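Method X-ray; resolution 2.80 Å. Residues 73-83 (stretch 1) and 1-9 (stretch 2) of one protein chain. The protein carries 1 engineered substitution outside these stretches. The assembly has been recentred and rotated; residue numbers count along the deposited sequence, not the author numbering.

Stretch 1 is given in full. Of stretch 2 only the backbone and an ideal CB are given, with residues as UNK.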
# COMPACT_ATOMS: atom_id res chain seq x y z
N GLY A 73 4.01 -7.53 -25.45
CA GLY A 73 5.29 -6.88 -25.61
C GLY A 73 5.22 -5.38 -25.80
O GLY A 73 6.27 -4.73 -25.88
N GLU A 74 4.02 -4.81 -25.89
CA GLU A 74 3.87 -3.36 -26.02
C GLU A 74 3.78 -2.65 -24.67
O GLU A 74 3.66 -1.42 -24.64
CB GLU A 74 2.65 -3.02 -26.90
CG GLU A 74 1.23 -3.32 -26.34
CD GLU A 74 0.95 -4.79 -26.02
OE1 GLU A 74 -0.04 -5.07 -25.29
OE2 GLU A 74 1.70 -5.67 -26.51
N ALA A 75 3.81 -3.40 -23.57
CA ALA A 75 3.77 -2.79 -22.25
C ALA A 75 5.07 -2.04 -21.95
O ALA A 75 6.17 -2.59 -22.10
CB ALA A 75 3.53 -3.86 -21.19
N LYS A 76 4.95 -0.78 -21.54
CA LYS A 76 6.09 0.05 -21.18
C LYS A 76 6.30 0.16 -19.67
O LYS A 76 7.42 0.44 -19.24
CB LYS A 76 5.92 1.46 -21.75
CG LYS A 76 5.75 1.47 -23.26
CD LYS A 76 6.99 2.04 -23.93
CE LYS A 76 6.98 1.84 -25.45
NZ LYS A 76 6.76 3.11 -26.19
N VAL A 77 5.25 -0.05 -18.88
CA VAL A 77 5.30 0.14 -17.44
C VAL A 77 4.77 -1.11 -16.77
O VAL A 77 3.76 -1.68 -17.21
CB VAL A 77 4.47 1.36 -17.00
CG1 VAL A 77 4.43 1.44 -15.49
CG2 VAL A 77 5.04 2.64 -17.56
N PHE A 78 5.44 -1.54 -15.71
CA PHE A 78 4.94 -2.63 -14.87
C PHE A 78 4.77 -2.11 -13.45
O PHE A 78 5.76 -1.88 -12.74
CB PHE A 78 5.88 -3.83 -14.92
CG PHE A 78 5.33 -5.07 -14.24
CD1 PHE A 78 5.30 -5.17 -12.85
CD2 PHE A 78 4.88 -6.15 -14.99
CE1 PHE A 78 4.82 -6.31 -12.24
CE2 PHE A 78 4.41 -7.30 -14.37
CZ PHE A 78 4.38 -7.38 -13.00
N LEU A 79 3.51 -1.94 -13.02
CA LEU A 79 3.17 -1.57 -11.65
C LEU A 79 2.92 -2.84 -10.85
O LEU A 79 1.92 -3.53 -11.06
CB LEU A 79 1.95 -0.67 -11.61
CG LEU A 79 2.02 0.62 -12.42
CD1 LEU A 79 0.74 1.39 -12.23
CD2 LEU A 79 3.19 1.42 -11.95
N HIS A 80 3.80 -3.14 -9.90
CA HIS A 80 3.70 -4.38 -9.13
C HIS A 80 3.02 -4.04 -7.80
O HIS A 80 3.62 -3.43 -6.92
CB HIS A 80 5.09 -4.97 -8.95
CG HIS A 80 5.12 -6.27 -8.22
ND1 HIS A 80 4.15 -7.24 -8.38
CD2 HIS A 80 6.00 -6.77 -7.32
CE1 HIS A 80 4.42 -8.27 -7.61
NE2 HIS A 80 5.55 -8.02 -6.96
N LEU A 81 1.76 -4.42 -7.66
CA LEU A 81 1.05 -4.16 -6.42
C LEU A 81 0.61 -5.42 -5.70
O LEU A 81 0.19 -5.32 -4.54
CB LEU A 81 -0.17 -3.28 -6.68
CG LEU A 81 0.01 -2.07 -7.60
CD1 LEU A 81 -1.13 -1.13 -7.44
CD2 LEU A 81 1.29 -1.34 -7.32
N ALA A 82 0.74 -6.60 -6.32
CA ALA A 82 0.19 -7.83 -5.77
C ALA A 82 0.89 -8.26 -4.47
O ALA A 82 2.10 -8.05 -4.28
CB ALA A 82 0.28 -8.95 -6.81
N SER A 83 0.11 -8.88 -3.58
CA SER A 83 0.60 -9.40 -2.29
C SER A 83 0.86 -10.92 -2.33
O SER A 83 -0.03 -11.74 -2.06
CB SER A 83 -0.39 -9.07 -1.17
OG SER A 83 0.16 -9.37 0.11
N UNK A 1 -0.72 6.04 -27.14
CA UNK A 1 -1.60 5.04 -26.51
C UNK A 1 -0.84 3.99 -25.67
O UNK A 1 -0.78 2.84 -26.09
CB UNK A 1 -2.41 4.33 -27.59
N UNK A 2 -0.31 4.38 -24.51
CA UNK A 2 0.72 3.59 -23.82
C UNK A 2 0.09 2.65 -22.79
O UNK A 2 -0.92 2.97 -22.15
CB UNK A 2 1.73 4.51 -23.14
N UNK A 3 0.69 1.47 -22.64
CA UNK A 3 0.07 0.32 -21.98
C UNK A 3 0.77 0.01 -20.66
O UNK A 3 2.00 -0.07 -20.60
CB UNK A 3 0.10 -0.91 -22.90
N UNK A 4 -0.03 -0.22 -19.61
CA UNK A 4 0.47 -0.43 -18.26
C UNK A 4 -0.03 -1.77 -17.74
O UNK A 4 -1.23 -2.05 -17.82
CB UNK A 4 0.04 0.71 -17.33
N UNK A 5 0.88 -2.58 -17.19
CA UNK A 5 0.52 -3.81 -16.51
C UNK A 5 0.45 -3.56 -15.01
O UNK A 5 1.38 -2.99 -14.42
CB UNK A 5 1.52 -4.92 -16.83
N UNK A 6 -0.64 -3.99 -14.38
CA UNK A 6 -0.84 -3.82 -12.96
C UNK A 6 -1.14 -5.19 -12.38
O UNK A 6 -2.14 -5.82 -12.75
CB UNK A 6 -1.96 -2.82 -12.66
N UNK A 7 -0.30 -5.66 -11.47
CA UNK A 7 -0.53 -6.94 -10.83
C UNK A 7 -1.40 -6.77 -9.60
O UNK A 7 -1.33 -5.75 -8.91
CB UNK A 7 0.80 -7.60 -10.46
N UNK A 8 -2.21 -7.80 -9.31
CA UNK A 8 -3.10 -7.77 -8.17
C UNK A 8 -4.13 -6.66 -8.28
O UNK A 8 -4.34 -5.90 -7.34
CB UNK A 8 -2.29 -7.61 -6.88
N UNK A 9 -4.79 -6.59 -9.45
CA UNK A 9 -5.59 -5.43 -9.81
C UNK A 9 -6.87 -5.27 -9.00
O UNK A 9 -7.50 -4.19 -9.07
CB UNK A 9 -5.95 -5.51 -11.30

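Position 1 stands before the paired strand, and its ideal CB has nothing of stretch 1 within 5.5 Å. The contact leaves the choice open; the deposited residue is Pro1, which touches nothing here.

At position 2 the CB points sideways, 5.0 Å from Lys76 CG. A small residue would fall short of that aliphatic stem, whereas a longer one, apolar or polar, could reach it. Ile2 is found, with chi1 and chi2 both t; its extended chain brings CD1 to 3.9 Å from Lys76 CB, while the end of the lysine leads away.

Position 3 directs its CB toward stretch 1, 4.0 Å from Glu74 O and 4.2 Å from Ala75 CA. The extended backbone suits a beta-branched residue, and the approach to Glu74 and Ala75 would also accept other small or medium side chains, polar or not. It is Thr3. Its CG2 lies 4.2 Å from Ala75 CB and its OG1 4.0 Å from Glu74 CG, contacts of packing alone, while its carbonyl O accepts a hydrogen bond from Lys76 N at 3.2 Å.

From here the strands run parallel, and side chains alternate between faces. Position 4 shares a face with Val77 and Leu79; its extended backbone and apolar neighbours favour valine, isoleucine or leucine. Val4 places CG2 4.0 Å from Val77 CB and CG1 3.8 Å from Leu79 CD1, so the side chain packs against both Val77 and Leu79.

Position 5 turns to the side of the sheet that carries Phe78, with its CB 4.0 Å from Phe78 CD2 and 4.9 Å from Ala75 CB. The small alanine leaves space beside the ring that a long or branched apolar chain can fill. Ile5, with chi1 m and chi2 t, sends CD1 to 3.6 Å from Ala75 CB and CG2 to 4.0 Å from Phe78 CE2. Its backbone ties the strands twice: N donates to Val77 O at 3.0 Å, and O accepts from Leu79 N at 2.8 Å.

Position 6 returns to the face of Leu79, where another medium apolar residue would fit. Val6 sets CG2 3.8 Å from Leu79 CD1 and CG1 4.2 Å from Leu81 CD1.

Position 7 is more demanding. Its CB lies 3.9 Å from Ala82 CB and 4.0 Å from His80 ND1, leaving little room, and the amides of Leu81 and Ala82 offer donors. A short hydroxyl residue is well matched, although alanine would also be small enough. Ser7, in the p rotamer, accepts from Leu81 N at 3.0 Å and Ala82 N at 3.2 Å through OG, which also hydrogen-bonds His80 ND1 at 3.0 Å. Its own N donates to Leu79 O at 3.1 Å.

At position 8 phi is +63°, which favours glycine, and an ideal CB would lie 2.7 Å from Ala82 CA, a clash. Gly8 answers both constraints and lets the backbones approach to 4.1 Å between Gly8 CA and Ala82 CA.

Position 9 points away from stretch 1, which sets no preference; Ala9 makes no contact.

Stretch 2, residues 1-9: PITVIVSGA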
# COMPACT_ATOMS: atom_id res chain seq x y z
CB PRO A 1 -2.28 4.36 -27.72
CG PRO A 1 -1.37 4.68 -28.90
CD PRO A 1 -0.81 6.04 -28.61
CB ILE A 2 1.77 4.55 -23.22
CG1 ILE A 2 2.73 3.85 -22.27
CG2 ILE A 2 1.12 5.72 -22.55
CD1 ILE A 2 3.81 4.79 -21.75
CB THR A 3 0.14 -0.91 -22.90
OG1 THR A 3 -0.72 -0.73 -24.03
CG2 THR A 3 -0.25 -2.20 -22.18
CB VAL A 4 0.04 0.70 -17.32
CG1 VAL A 4 0.51 0.41 -15.92
CG2 VAL A 4 0.60 2.03 -17.81
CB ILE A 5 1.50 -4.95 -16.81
CG1 ILE A 5 1.70 -5.11 -18.31
CG2 ILE A 5 0.99 -6.24 -16.19
CD1 ILE A 5 2.64 -6.26 -18.67
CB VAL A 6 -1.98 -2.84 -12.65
CG1 VAL A 6 -2.23 -2.78 -11.15
CG2 VAL A 6 -1.68 -1.42 -13.23
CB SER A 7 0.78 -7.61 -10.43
OG SER A 7 1.44 -6.81 -9.47
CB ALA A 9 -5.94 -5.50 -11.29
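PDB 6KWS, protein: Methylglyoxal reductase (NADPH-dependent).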